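Local coordinates for protein carbohydrate oxidase (Microdochium nivale, PDB 3RJA) that oxidises the C1 hydroxyl of mono-, oligo- and polysaccharides to the corresponding lactones with an FAD cofactor, passing the electrons to oxygen to give hydrogen peroxide, at residues E27-R32 with E317-K322; A73-G78 with N427-R432; S149-G154 with W239-E244. One frame throughout, in Å; residues are numbered along the deposited sequence.

Contact 1. Residues E27-R32 with E317-K322. With ABL ((2R,3R,4R,5R)-4,5-dihydroxy-2-(hydroxymethyl)-6-oxopiperidin-3-yl beta-D-glucopyranoside), chain G; SO4 (sulfate ion), chain J.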
loop_
_atom_site.group_PDB
_atom_site.type_symbol
_atom_site.label_atom_id
_atom_site.label_comp_id
_atom_site.label_asym_id
_atom_site.label_seq_id
_atom_site.Cartn_x
_atom_site.Cartn_y
_atom_site.Cartn_z
ATOM N N GLU A 27 -0.245 14.489 13.618
ATOM C CA GLU A 27 -0.027 13.202 14.263
ATOM C C GLU A 27 0.197 12.112 13.195
ATOM O O GLU A 27 -0.679 11.899 12.346
ATOM C CB GLU A 27 -1.241 12.842 15.147
ATOM C CG GLU A 27 -1.085 11.527 15.945
ATOM C CD GLU A 27 -2.322 11.204 16.795
ATOM O OE1 GLU A 27 -3.465 11.329 16.290
ATOM O OE2 GLU A 27 -2.136 10.828 17.976
ATOM N N PRO A 28 1.352 11.431 13.222
ATOM C CA PRO A 28 1.622 10.323 12.245
ATOM C C PRO A 28 0.795 9.097 12.577
ATOM O O PRO A 28 0.438 8.909 13.761
ATOM C CB PRO A 28 3.073 9.966 12.517
ATOM C CG PRO A 28 3.279 10.327 14.043
ATOM C CD PRO A 28 2.408 11.551 14.255
ATOM N N PHE A 29 0.538 8.231 11.590
ATOM C CA PHE A 29 -0.029 6.919 11.907
ATOM C C PHE A 29 0.976 6.108 12.766
ATOM O O PHE A 29 0.585 5.425 13.714
ATOM C CB PHE A 29 -0.427 6.134 10.626
ATOM C CG PHE A 29 -0.760 4.673 10.887
ATOM C CD1 PHE A 29 -1.946 4.315 11.566
ATOM C CD2 PHE A 29 0.104 3.665 10.474
ATOM C CE1 PHE A 29 -2.244 2.964 11.817
ATOM C CE2 PHE A 29 -0.183 2.282 10.732
ATOM C CZ PHE A 29 -1.338 1.936 11.381
ATOM N N ASN A 30 2.253 6.154 12.381
ATOM C CA ASN A 30 3.347 5.505 13.107
ATOM C C ASN A 30 3.971 6.513 14.081
ATOM O O ASN A 30 4.820 7.353 13.688
ATOM C CB ASN A 30 4.429 4.958 12.151
ATOM C CG ASN A 30 5.356 3.967 12.849
ATOM O OD1 ASN A 30 5.305 3.849 14.073
ATOM N ND2 ASN A 30 6.177 3.243 12.090
ATOM N N ILE A 31 3.544 6.449 15.341
ATOM C CA ILE A 31 4.017 7.415 16.344
ATOM C C ILE A 31 5.468 7.191 16.762
ATOM O O ILE A 31 6.047 8.015 17.470
ATOM C CB ILE A 31 3.113 7.471 17.572
ATOM C CG1 ILE A 31 3.082 6.099 18.282
ATOM C CG2 ILE A 31 1.754 8.034 17.170
ATOM C CD1 ILE A 31 2.590 6.167 19.718
ATOM N N ARG A 32 6.060 6.088 16.296
ATOM C CA ARG A 32 7.485 5.914 16.407
ATOM C C ARG A 32 8.190 7.016 15.631
ATOM O O ARG A 32 9.373 7.294 15.866
ATOM C CB ARG A 32 7.902 4.559 15.814
ATOM C CG ARG A 32 9.356 4.176 16.099
ATOM C CD ARG A 32 9.697 2.781 15.602
ATOM N NE ARG A 32 9.771 2.659 14.143
ATOM C CZ ARG A 32 10.791 3.074 13.392
ATOM N NH1 ARG A 32 10.773 2.884 12.074
ATOM N NH2 ARG A 32 11.824 3.693 13.942
ATOM N N GLU A 317 -0.459 3.655 15.723
ATOM C CA GLU A 317 0.254 2.477 16.176
ATOM C C GLU A 317 1.726 2.820 16.294
ATOM O O GLU A 317 2.175 3.877 15.826
ATOM C CB GLU A 317 0.047 1.294 15.199
ATOM C CG GLU A 317 -1.434 0.921 15.010
ATOM C CD GLU A 317 -1.663 -0.293 14.082
ATOM O OE1 GLU A 317 -0.724 -1.057 13.765
ATOM O OE2 GLU A 317 -2.800 -0.458 13.640
ATOM N N ASN A 318 2.479 1.904 16.892
ATOM C CA ASN A 318 3.873 2.157 17.230
ATOM C C ASN A 318 4.721 0.950 16.796
ATOM O O ASN A 318 4.716 -0.096 17.466
ATOM C CB ASN A 318 3.973 2.398 18.748
ATOM C CG ASN A 318 5.387 2.653 19.212
ATOM O OD1 ASN A 318 6.220 3.175 18.470
ATOM N ND2 ASN A 318 5.676 2.267 20.456
ATOM N N PHE A 319 5.445 1.069 15.683
ATOM C CA PHE A 319 5.882 -0.161 15.036
ATOM C C PHE A 319 7.019 -0.006 14.041
ATOM O O PHE A 319 7.437 1.112 13.693
ATOM C CB PHE A 319 4.665 -0.804 14.309
ATOM C CG PHE A 319 4.208 -0.018 13.072
ATOM C CD1 PHE A 319 3.315 1.044 13.190
ATOM C CD2 PHE A 319 4.683 -0.354 11.807
ATOM C CE1 PHE A 319 2.903 1.759 12.052
ATOM C CE2 PHE A 319 4.273 0.353 10.658
ATOM C CZ PHE A 319 3.399 1.395 10.774
ATOM N N TYR A 320 7.507 -1.159 13.594
ATOM C CA TYR A 320 8.447 -1.255 12.514
ATOM C C TYR A 320 7.921 -2.326 11.561
ATOM O O TYR A 320 7.253 -3.286 11.991
ATOM C CB TYR A 320 9.828 -1.658 13.024
ATOM C CG TYR A 320 10.869 -1.735 11.923
ATOM C CD1 TYR A 320 11.113 -0.638 11.074
ATOM C CD2 TYR A 320 11.617 -2.882 11.734
ATOM C CE1 TYR A 320 12.072 -0.694 10.076
ATOM C CE2 TYR A 320 12.578 -2.954 10.744
ATOM C CZ TYR A 320 12.802 -1.863 9.913
ATOM O OH TYR A 320 13.757 -1.965 8.921
ATOM N N ALA A 321 8.208 -2.157 10.275
ATOM C CA ALA A 321 7.709 -3.076 9.258
ATOM C C ALA A 321 8.747 -3.222 8.127
ATOM O O ALA A 321 9.586 -2.321 7.897
ATOM C CB ALA A 321 6.365 -2.566 8.705
ATOM N N LYS A 322 8.675 -4.346 7.418
ATOM C CA LYS A 322 9.561 -4.629 6.306
ATOM C C LYS A 322 8.755 -5.382 5.272
ATOM O O LYS A 322 7.665 -5.859 5.576
ATOM C CB LYS A 322 10.761 -5.472 6.755
ATOM C CG LYS A 322 11.764 -4.742 7.647
ATOM C CD LYS A 322 13.093 -5.563 7.860
ATOM C CE LYS A 322 14.143 -5.354 6.741
ATOM N NZ LYS A 322 14.822 -4.013 6.940
HETATM C C1A ABL G . -1.602 -4.060 6.012
HETATM O O1A ABL G . -1.124 -3.805 4.882
HETATM C C2A ABL G . -2.456 -5.323 6.244
HETATM O O2A ABL G . -3.189 -5.571 5.046
HETATM C C3A ABL G . -3.413 -5.207 7.457
HETATM O O3A ABL G . -3.890 -6.546 7.743
HETATM C C4A ABL G . -2.641 -4.709 8.664
HETATM O O1 ABL G . -3.484 -4.628 9.842
HETATM C C5A ABL G . -2.083 -3.276 8.359
HETATM N N5 ABL G . -1.360 -3.235 7.060
HETATM C C6A ABL G . -1.064 -2.794 9.424
HETATM O O6A ABL G . -0.994 -1.360 9.542
HETATM C C1 ABL G . -3.443 -5.703 10.824
HETATM C C2 ABL G . -3.877 -5.179 12.216
HETATM O O2 ABL G . -2.993 -4.119 12.599
HETATM C C3 ABL G . -3.854 -6.336 13.223
HETATM O O3 ABL G . -4.268 -5.908 14.520
HETATM C C4 ABL G . -4.739 -7.502 12.675
HETATM O O4 ABL G . -4.777 -8.607 13.566
HETATM C C5 ABL G . -4.216 -7.952 11.306
HETATM O O5 ABL G . -4.238 -6.807 10.417
HETATM C C6 ABL G . -5.012 -9.128 10.727
HETATM O O6 ABL G . -6.384 -8.909 10.651
HETATM S S SO4 J . 14.031 6.253 15.606
HETATM O O1 SO4 J . 12.809 5.742 16.230
HETATM O O2 SO4 J . 13.723 7.524 14.929
HETATM O O3 SO4 J . 15.039 6.461 16.660
HETATM O O4 SO4 J . 14.544 5.305 14.607
#
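Phe-319 carries the largest share of this contact, meeting Asn-30 of the loop 27-32 over one face and Phe-29 obliquely at CE1. Its ring, swung out between backbone N and carbonyl carbon (chi1 70°), lies flat beneath the Asn-30 amide: the two planes are only 6° apart, and ND2 sits over the ring centre, 3.5 Å above it. That amide is gripped from several sides. Asn-30 OD1 takes the N-H of Phe-319 at 3.2 Å and, from the opposite face, the N-H of Arg-32, which closes an Asx turn; Asn-30 ND2 gives to Phe-319 O at 2.9 Å and also to Tyr-72 O. Phe-319 O is shared, because Arg-32 NE reaches its other face at 2.8 Å, in the plane of the guanidinium. A bend at chi3 (71°) turns the arginine back for this bond.

Phe-29 CE2 lies 3.4 Å from Phe-319 CE1, and Phe-29 CZ rests 3.5 Å from Glu-317 CD, the phenylalanine and glutamate side chains running alongside each other. The backbones form a single bridge, Glu-317 N to Phe-29 O and Ile-31 N to Glu-317 O.

Both Phe-29 and Glu-317 belong to the pocket that holds the substrate analogue, and Phe-29 also touches the flavin cofactor. Glu-317 OE1 is salt-bridged to Arg-391 and hydrogen-bonded to Tyr-389, two residues that themselves bind the analogue. The loop, between helix 20-25 and strand 39-42, thus docks against strand 318-326, whose neighbour 384-392 stacks Tyr-389 on Phe-319, while helix 403-414 packs on Arg-32 and Tyr-320.

Contact 2. Residues A73-G78 with N427-R432. With FAD (flavin-adenine dinucleotide), chain B.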
loop_
_atom_site.group_PDB
_atom_site.type_symbol
_atom_site.label_atom_id
_atom_site.label_comp_id
_atom_site.label_asym_id
_atom_site.label_seq_id
_atom_site.Cartn_x
_atom_site.Cartn_y
_atom_site.Cartn_z
ATOM N N ALA A 73 6.796 4.965 7.121
ATOM C CA ALA A 73 7.974 5.810 7.344
ATOM C C ALA A 73 7.659 7.284 7.671
ATOM O O ALA A 73 8.587 8.103 7.845
ATOM C CB ALA A 73 8.922 5.738 6.111
ATOM N N SER A 74 6.375 7.625 7.766
ATOM C CA SER A 74 5.941 9.029 7.873
ATOM C C SER A 74 6.434 9.881 6.719
ATOM O O SER A 74 6.761 11.064 6.924
ATOM C CB SER A 74 6.406 9.670 9.195
ATOM O OG SER A 74 5.846 8.972 10.279
ATOM N N PHE A 75 6.526 9.290 5.513
ATOM C CA PHE A 75 6.967 10.055 4.359
ATOM C C PHE A 75 5.992 11.178 3.928
ATOM O O PHE A 75 6.370 12.057 3.151
ATOM C CB PHE A 75 7.331 9.136 3.184
ATOM C CG PHE A 75 8.632 8.376 3.373
ATOM C CD1 PHE A 75 9.625 8.848 4.230
ATOM C CD2 PHE A 75 8.868 7.199 2.657
ATOM C CE1 PHE A 75 10.860 8.141 4.374
ATOM C CE2 PHE A 75 10.093 6.483 2.780
ATOM C CZ PHE A 75 11.083 6.962 3.663
ATOM N N GLY A 76 4.751 11.158 4.428
ATOM C CA GLY A 76 3.803 12.226 4.098
ATOM C C GLY A 76 4.262 13.562 4.690
ATOM O O GLY A 76 3.870 14.631 4.196
ATOM N N PHE A 77 5.101 13.499 5.734
ATOM C CA PHE A 77 5.740 14.682 6.350
ATOM C C PHE A 77 7.000 15.063 5.606
ATOM O O PHE A 77 7.574 16.137 5.820
ATOM C CB PHE A 77 6.143 14.389 7.814
ATOM C CG PHE A 77 4.976 14.135 8.735
ATOM C CD1 PHE A 77 4.361 12.883 8.777
ATOM C CD2 PHE A 77 4.509 15.144 9.579
ATOM C CE1 PHE A 77 3.317 12.663 9.646
ATOM C CE2 PHE A 77 3.477 14.922 10.447
ATOM C CZ PHE A 77 2.870 13.684 10.481
ATOM N N GLY A 78 7.455 14.173 4.748
ATOM C CA GLY A 78 8.744 14.345 4.153
ATOM C C GLY A 78 9.829 13.460 4.751
ATOM O O GLY A 78 10.962 13.470 4.255
ATOM N N ASN A 427 4.820 0.580 -0.553
ATOM C CA ASN A 427 3.594 0.762 0.299
ATOM C C ASN A 427 3.745 0.131 1.705
ATOM O O ASN A 427 2.975 0.437 2.625
ATOM C CB ASN A 427 2.306 0.300 -0.382
ATOM C CG ASN A 427 1.629 1.421 -1.176
ATOM O OD1 ASN A 427 1.935 2.624 -0.998
ATOM N ND2 ASN A 427 0.728 1.038 -2.074
ATOM N N TYR A 428 4.776 -0.697 1.868
ATOM C CA TYR A 428 5.216 -1.101 3.195
ATOM C C TYR A 428 6.573 -0.449 3.467
ATOM O O TYR A 428 7.596 -1.135 3.634
ATOM C CB TYR A 428 5.291 -2.622 3.300
ATOM C CG TYR A 428 4.003 -3.356 3.022
ATOM C CD1 TYR A 428 2.765 -2.751 3.288
ATOM C CD2 TYR A 428 4.011 -4.688 2.552
ATOM C CE1 TYR A 428 1.573 -3.406 3.066
ATOM C CE2 TYR A 428 2.792 -5.363 2.306
ATOM C CZ TYR A 428 1.579 -4.697 2.581
ATOM O OH TYR A 428 0.353 -5.291 2.394
ATOM N N ALA A 429 6.581 0.893 3.444
ATOM C CA ALA A 429 7.835 1.672 3.430
ATOM C C ALA A 429 8.738 1.372 4.643
ATOM O O ALA A 429 8.300 1.412 5.812
ATOM C CB ALA A 429 7.538 3.168 3.371
ATOM N N ASP A 430 10.010 1.127 4.352
ATOM C CA ASP A 430 10.946 0.736 5.392
ATOM C C ASP A 430 12.057 1.763 5.352
ATOM O O ASP A 430 12.915 1.711 4.463
ATOM C CB ASP A 430 11.445 -0.698 5.108
ATOM C CG ASP A 430 12.620 -1.107 5.978
ATOM O OD1 ASP A 430 13.049 -0.326 6.854
ATOM O OD2 ASP A 430 13.072 -2.240 5.782
ATOM N N PRO A 431 12.041 2.719 6.300
ATOM C CA PRO A 431 12.974 3.862 6.168
ATOM C C PRO A 431 14.416 3.537 6.497
ATOM O O PRO A 431 15.287 4.405 6.309
ATOM C CB PRO A 431 12.438 4.878 7.166
ATOM C CG PRO A 431 11.775 4.007 8.254
ATOM C CD PRO A 431 11.173 2.835 7.486
ATOM N N ARG A 432 14.696 2.321 6.972
ATOM C CA ARG A 432 16.089 2.006 7.386
ATOM C C ARG A 432 16.955 1.497 6.225
ATOM O O ARG A 432 17.602 0.453 6.318
ATOM C CB ARG A 432 16.101 1.053 8.589
ATOM C CG ARG A 432 15.642 1.769 9.864
ATOM C CD ARG A 432 15.389 0.790 11.028
ATOM N NE ARG A 432 16.609 0.167 11.551
ATOM C CZ ARG A 432 17.049 -1.062 11.250
ATOM N NH1 ARG A 432 16.399 -1.868 10.393
ATOM N NH2 ARG A 432 18.168 -1.509 11.827
HETATM P PA FAD B . 0.601 9.049 3.138
HETATM O O1A FAD B . -0.315 10.239 3.245
HETATM O O2A FAD B . 1.499 8.829 4.329
HETATM O O5B FAD B . 1.512 9.214 1.827
HETATM C C5B FAD B . 2.274 8.108 1.356
HETATM C C4B FAD B . 3.235 8.605 0.262
HETATM O O4B FAD B . 2.483 9.079 -0.856
HETATM C C3B FAD B . 4.109 9.770 0.720
HETATM O O3B FAD B . 5.330 9.746 -0.024
HETATM C C2B FAD B . 3.286 10.967 0.255
HETATM O O2B FAD B . 3.982 12.181 0.096
HETATM C C1B FAD B . 2.751 10.438 -1.068
HETATM N N9A FAD B . 1.508 11.118 -1.419
HETATM C C8A FAD B . 0.393 11.338 -0.617
HETATM N N7A FAD B . -0.517 12.011 -1.373
HETATM C C5A FAD B . -0.016 12.190 -2.606
HETATM C C6A FAD B . -0.536 12.816 -3.743
HETATM N N6A FAD B . -1.771 13.364 -3.731
HETATM N N1A FAD B . 0.241 12.822 -4.889
HETATM C C2A FAD B . 1.515 12.265 -4.892
HETATM N N3A FAD B . 2.047 11.681 -3.760
HETATM C C4A FAD B . 1.270 11.642 -2.641
HETATM N N1 FAD B . -1.130 -1.555 1.535
HETATM C C2 FAD B . -1.620 -2.443 0.571
HETATM O O2 FAD B . -1.143 -2.494 -0.569
HETATM N N3 FAD B . -2.715 -3.226 0.928
HETATM C C4 FAD B . -3.422 -3.119 2.110
HETATM O O4 FAD B . -4.467 -3.781 2.303
HETATM C C4X FAD B . -2.828 -2.199 3.129
HETATM N N5 FAD B . -3.417 -2.040 4.301
HETATM C C5X FAD B . -2.960 -1.123 5.220
HETATM C C6 FAD B . -3.659 -0.900 6.434
HETATM C C7 FAD B . -3.286 0.112 7.299
HETATM C C7M FAD B . -4.043 0.336 8.624
HETATM C C8 FAD B . -2.269 1.012 6.899
HETATM C C8M FAD B . -1.840 2.152 7.801
HETATM C C9 FAD B . -1.532 0.768 5.750
HETATM C C9A FAD B . -1.875 -0.283 4.876
HETATM N N10 FAD B . -1.234 -0.470 3.627
HETATM C C10 FAD B . -1.634 -1.481 2.768
HETATM C "C1'" FAD B . -0.072 0.405 3.264
HETATM C "C2'" FAD B . -0.530 1.570 2.397
HETATM O "O2'" FAD B . -0.809 1.096 1.085
HETATM C "C3'" FAD B . 0.569 2.604 2.300
HETATM O "O3'" FAD B . 0.998 2.980 3.591
HETATM C "C4'" FAD B . 0.066 3.819 1.503
HETATM O "O4'" FAD B . 1.155 4.461 0.914
HETATM C "C5'" FAD B . -0.737 4.782 2.383
HETATM O "O5'" FAD B . -1.195 5.855 1.609
HETATM P P FAD B . -1.588 7.242 2.357
HETATM O O1P FAD B . -2.148 8.225 1.373
HETATM O O2P FAD B . -2.537 6.942 3.519
HETATM O O3P FAD B . -0.152 7.641 2.939
#
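This contact joins two loops that line the FAD pocket, 73-78 of the FAD-binding domain and 427-432 of the berberine-like region; the patch where they meet lies beside the cofactor. The contact itself is small and apolar. Ala-73 CB points into it, 3.8 Å from Pro-431 CB and 4.0 Å from Ala-429 CB. Behind that methyl lies the ring of Phe-75, whose face Ala-73 CB covers near the centre, 3.3 Å above the plane. Phe-75 CE2 comes within 4.2 Å of Ala-429 CB, and Phe-75 CZ approaches Pro-431 CB at 4.3 Å, both obliquely; the ring thus meets both residues of the other loop.

Each segment also reaches the cofactor. Phe-75 CB lies against the ribose hydroxyl O3B, and Tyr-428 brings CE1 to 3.6 Å from the flavin N1. Asn-427 OD1 accepts a 2.8 Å hydrogen bond from the ribityl hydroxyl O4', while its ND2 is held by Tyr-425 OH and His-140 O, which fix the way round the amide sits. An alanine in place of Asn-427 would probably leave O4' without its acceptor and the His-140 carbonyl without that donor, freeing the ribityl chain to shift.

Asp-430 turns from the apolar patch, and its OD1 receives the Arg-432 N-H in an Asx turn. The loop 73-78 connects strand 63-66 to strand 84-87 of the parallel sheet, whereas 427-432 leads from strand 422-423 to helix 435-443, with Tyr-428 leaning on strand 384-392.

Contact 3. Residues S149-G154 with W239-E244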
loop_
_atom_site.group_PDB
_atom_site.type_symbol
_atom_site.label_atom_id
_atom_site.label_comp_id
_atom_site.label_asym_id
_atom_site.label_seq_id
_atom_site.Cartn_x
_atom_site.Cartn_y
_atom_site.Cartn_z
ATOM N N SER A 149 -9.392 -8.371 -3.508
ATOM C CA SER A 149 -9.912 -8.507 -4.873
ATOM C C SER A 149 -8.787 -8.457 -5.919
ATOM O O SER A 149 -9.062 -8.498 -7.124
ATOM C CB SER A 149 -10.954 -7.418 -5.184
ATOM O OG SER A 149 -12.079 -7.535 -4.328
ATOM N N SER A 150 -7.528 -8.382 -5.486
ATOM C CA SER A 150 -6.436 -8.196 -6.450
ATOM C C SER A 150 -6.216 -9.388 -7.379
ATOM O O SER A 150 -5.870 -9.183 -8.531
ATOM C CB SER A 150 -5.117 -7.835 -5.776
ATOM O OG SER A 150 -5.173 -6.549 -5.211
ATOM N N HIS A 151 -6.420 -10.618 -6.905
ATOM C CA HIS A 151 -6.185 -11.776 -7.792
ATOM C C HIS A 151 -7.224 -11.721 -8.938
ATOM O O HIS A 151 -6.927 -12.014 -10.108
ATOM C CB HIS A 151 -6.280 -13.064 -6.993
ATOM C CG HIS A 151 -5.646 -14.263 -7.645
ATOM N ND1 HIS A 151 -6.365 -15.149 -8.432
ATOM C CD2 HIS A 151 -4.396 -14.782 -7.537
ATOM C CE1 HIS A 151 -5.562 -16.124 -8.832
ATOM N NE2 HIS A 151 -4.364 -15.931 -8.299
ATOM N N MET A 152 -8.445 -11.350 -8.563
ATOM C CA MET A 152 -9.560 -11.227 -9.486
ATOM C C MET A 152 -9.520 -9.967 -10.373
ATOM O O MET A 152 -9.868 -10.028 -11.545
ATOM C CB MET A 152 -10.869 -11.219 -8.670
ATOM C CG MET A 152 -12.117 -11.039 -9.514
ATOM S SD MET A 152 -12.503 -12.554 -10.417
ATOM C CE MET A 152 -13.993 -12.036 -11.309
ATOM N N HIS A 153 -9.133 -8.822 -9.809
ATOM C CA HIS A 153 -9.341 -7.531 -10.505
ATOM C C HIS A 153 -8.115 -6.625 -10.550
ATOM O O HIS A 153 -8.210 -5.510 -11.036
ATOM C CB HIS A 153 -10.484 -6.739 -9.839
ATOM C CG HIS A 153 -11.861 -7.202 -10.211
ATOM N ND1 HIS A 153 -12.294 -7.300 -11.518
ATOM C CD2 HIS A 153 -12.919 -7.550 -9.438
ATOM C CE1 HIS A 153 -13.541 -7.733 -11.536
ATOM N NE2 HIS A 153 -13.940 -7.893 -10.288
ATOM N N GLY A 154 -6.993 -7.063 -10.002
ATOM C CA GLY A 154 -5.744 -6.299 -10.118
ATOM C C GLY A 154 -5.515 -5.285 -9.003
ATOM O O GLY A 154 -6.271 -5.236 -8.022
ATOM N N TRP A 239 0.303 -22.388 -10.388
ATOM C CA TRP A 239 -0.238 -23.165 -11.500
ATOM C C TRP A 239 -1.735 -23.437 -11.567
ATOM O O TRP A 239 -2.216 -23.836 -12.623
ATOM C CB TRP A 239 0.503 -24.500 -11.559
ATOM C CG TRP A 239 1.956 -24.365 -11.971
ATOM C CD1 TRP A 239 2.442 -23.848 -13.155
ATOM C CD2 TRP A 239 3.100 -24.794 -11.216
ATOM N NE1 TRP A 239 3.833 -23.938 -13.176
ATOM C CE2 TRP A 239 4.254 -24.515 -11.999
ATOM C CE3 TRP A 239 3.262 -25.398 -9.952
ATOM C CZ2 TRP A 239 5.559 -24.805 -11.547
ATOM C CZ3 TRP A 239 4.563 -25.698 -9.505
ATOM C CH2 TRP A 239 5.695 -25.396 -10.309
ATOM N N VAL A 240 -2.461 -23.257 -10.455
ATOM C CA VAL A 240 -3.833 -23.761 -10.332
ATOM C C VAL A 240 -4.867 -22.706 -9.947
ATOM O O VAL A 240 -5.954 -22.658 -10.542
ATOM C CB VAL A 240 -3.917 -24.922 -9.286
ATOM C CG1 VAL A 240 -5.347 -25.560 -9.255
ATOM C CG2 VAL A 240 -2.855 -26.005 -9.575
ATOM N N ALA A 241 -4.560 -21.904 -8.918
ATOM C CA ALA A 241 -5.522 -20.947 -8.355
ATOM C C ALA A 241 -6.312 -20.161 -9.432
ATOM O O ALA A 241 -5.735 -19.376 -10.207
ATOM C CB ALA A 241 -4.823 -19.977 -7.373
ATOM N N PRO A 242 -7.640 -20.391 -9.507
ATOM C CA PRO A 242 -8.437 -19.634 -10.458
ATOM C C PRO A 242 -8.389 -18.146 -10.122
ATOM O O PRO A 242 -8.066 -17.772 -9.002
ATOM C CB PRO A 242 -9.851 -20.196 -10.257
ATOM C CG PRO A 242 -9.601 -21.594 -9.748
ATOM C CD PRO A 242 -8.432 -21.423 -8.827
ATOM N N ARG A 243 -8.679 -17.330 -11.119
ATOM C CA ARG A 243 -8.824 -15.884 -10.984
ATOM C C ARG A 243 -9.683 -15.480 -9.786
ATOM O O ARG A 243 -9.305 -14.584 -9.036
ATOM C CB ARG A 243 -9.467 -15.346 -12.266
ATOM C CG ARG A 243 -9.382 -13.856 -12.416
ATOM C CD ARG A 243 -10.182 -13.381 -13.644
ATOM N NE ARG A 243 -10.218 -11.927 -13.657
ATOM C CZ ARG A 243 -11.139 -11.186 -14.266
ATOM N NH1 ARG A 243 -12.149 -11.758 -14.927
ATOM N NH2 ARG A 243 -11.054 -9.861 -14.196
ATOM N N GLU A 244 -10.818 -16.157 -9.604
ATOM C CA GLU A 244 -11.795 -15.810 -8.559
ATOM C C GLU A 244 -11.283 -15.965 -7.095
ATOM O O GLU A 244 -11.955 -15.526 -6.148
ATOM C CB GLU A 244 -13.068 -16.668 -8.708
ATOM C CG GLU A 244 -13.939 -16.393 -9.938
ATOM C CD GLU A 244 -13.293 -16.911 -11.244
ATOM O OE1 GLU A 244 -12.483 -17.874 -11.191
ATOM O OE2 GLU A 244 -13.612 -16.343 -12.308
#
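His-151 and Arg-243 bind the short helix 150-153 of the FAD-binding domain to the loop that leads from helix 223-239 into strand 245-251, an inner strand of the eight-stranded antiparallel sheet, each side chain giving its N-H to a carbonyl of the other segment. The imidazole, with CG anti to the backbone N (chi1 -161°), donates from ND1 to Arg-243 O at 3.1 Å. That bond is nearly straight at the hydrogen (171°) and lies in the ring plane, though it meets the carbonyl from above its own plane. His-151 CE1, next along the rim, faces Ala-241 O near the ring plane; that oxygen is satisfied by Asn-364 ND2.

In return, the extended Arg-243 side chain brings NE and NH2 to Met-152 O, 2.9 Å from each, a forked pair whose bent angles make both bonds weak. Asn-246 OD1 accepts the N-H of Met-152, and more weakly that of His-151, so a side chain from strand 245-251 also holds the helix. Met-152, bent at chi2, lays its CE over one face of the guanidinium, offset toward the rim, while its SD touches Glu-244 CA at 3.8 Å.

Contacts 1 and 2, their centres about 9 Å apart, cross along the chain. Asp-430 joins them: its OD2 makes a 2.7 Å salt bridge to Lys-322 NZ, and its OD1 lies 2.7 Å from Tyr-320 OH, probably a hydrogen bond. Together they border the active site, contact 1 through Phe-29 and Glu-317 beside the substrate analogue, contact 2 through Asn-427 and Tyr-428 along the flavin and ribityl chain. Contact 3, nested in the chain loops both close, lies across the chain's centre, its own centre about 31 Å and 29 Å from those of contacts 1 and 2; nearest atoms of contacts 2 and 3 are about 9 Å apart, and the His-151 side chain about 13 Å from FAD.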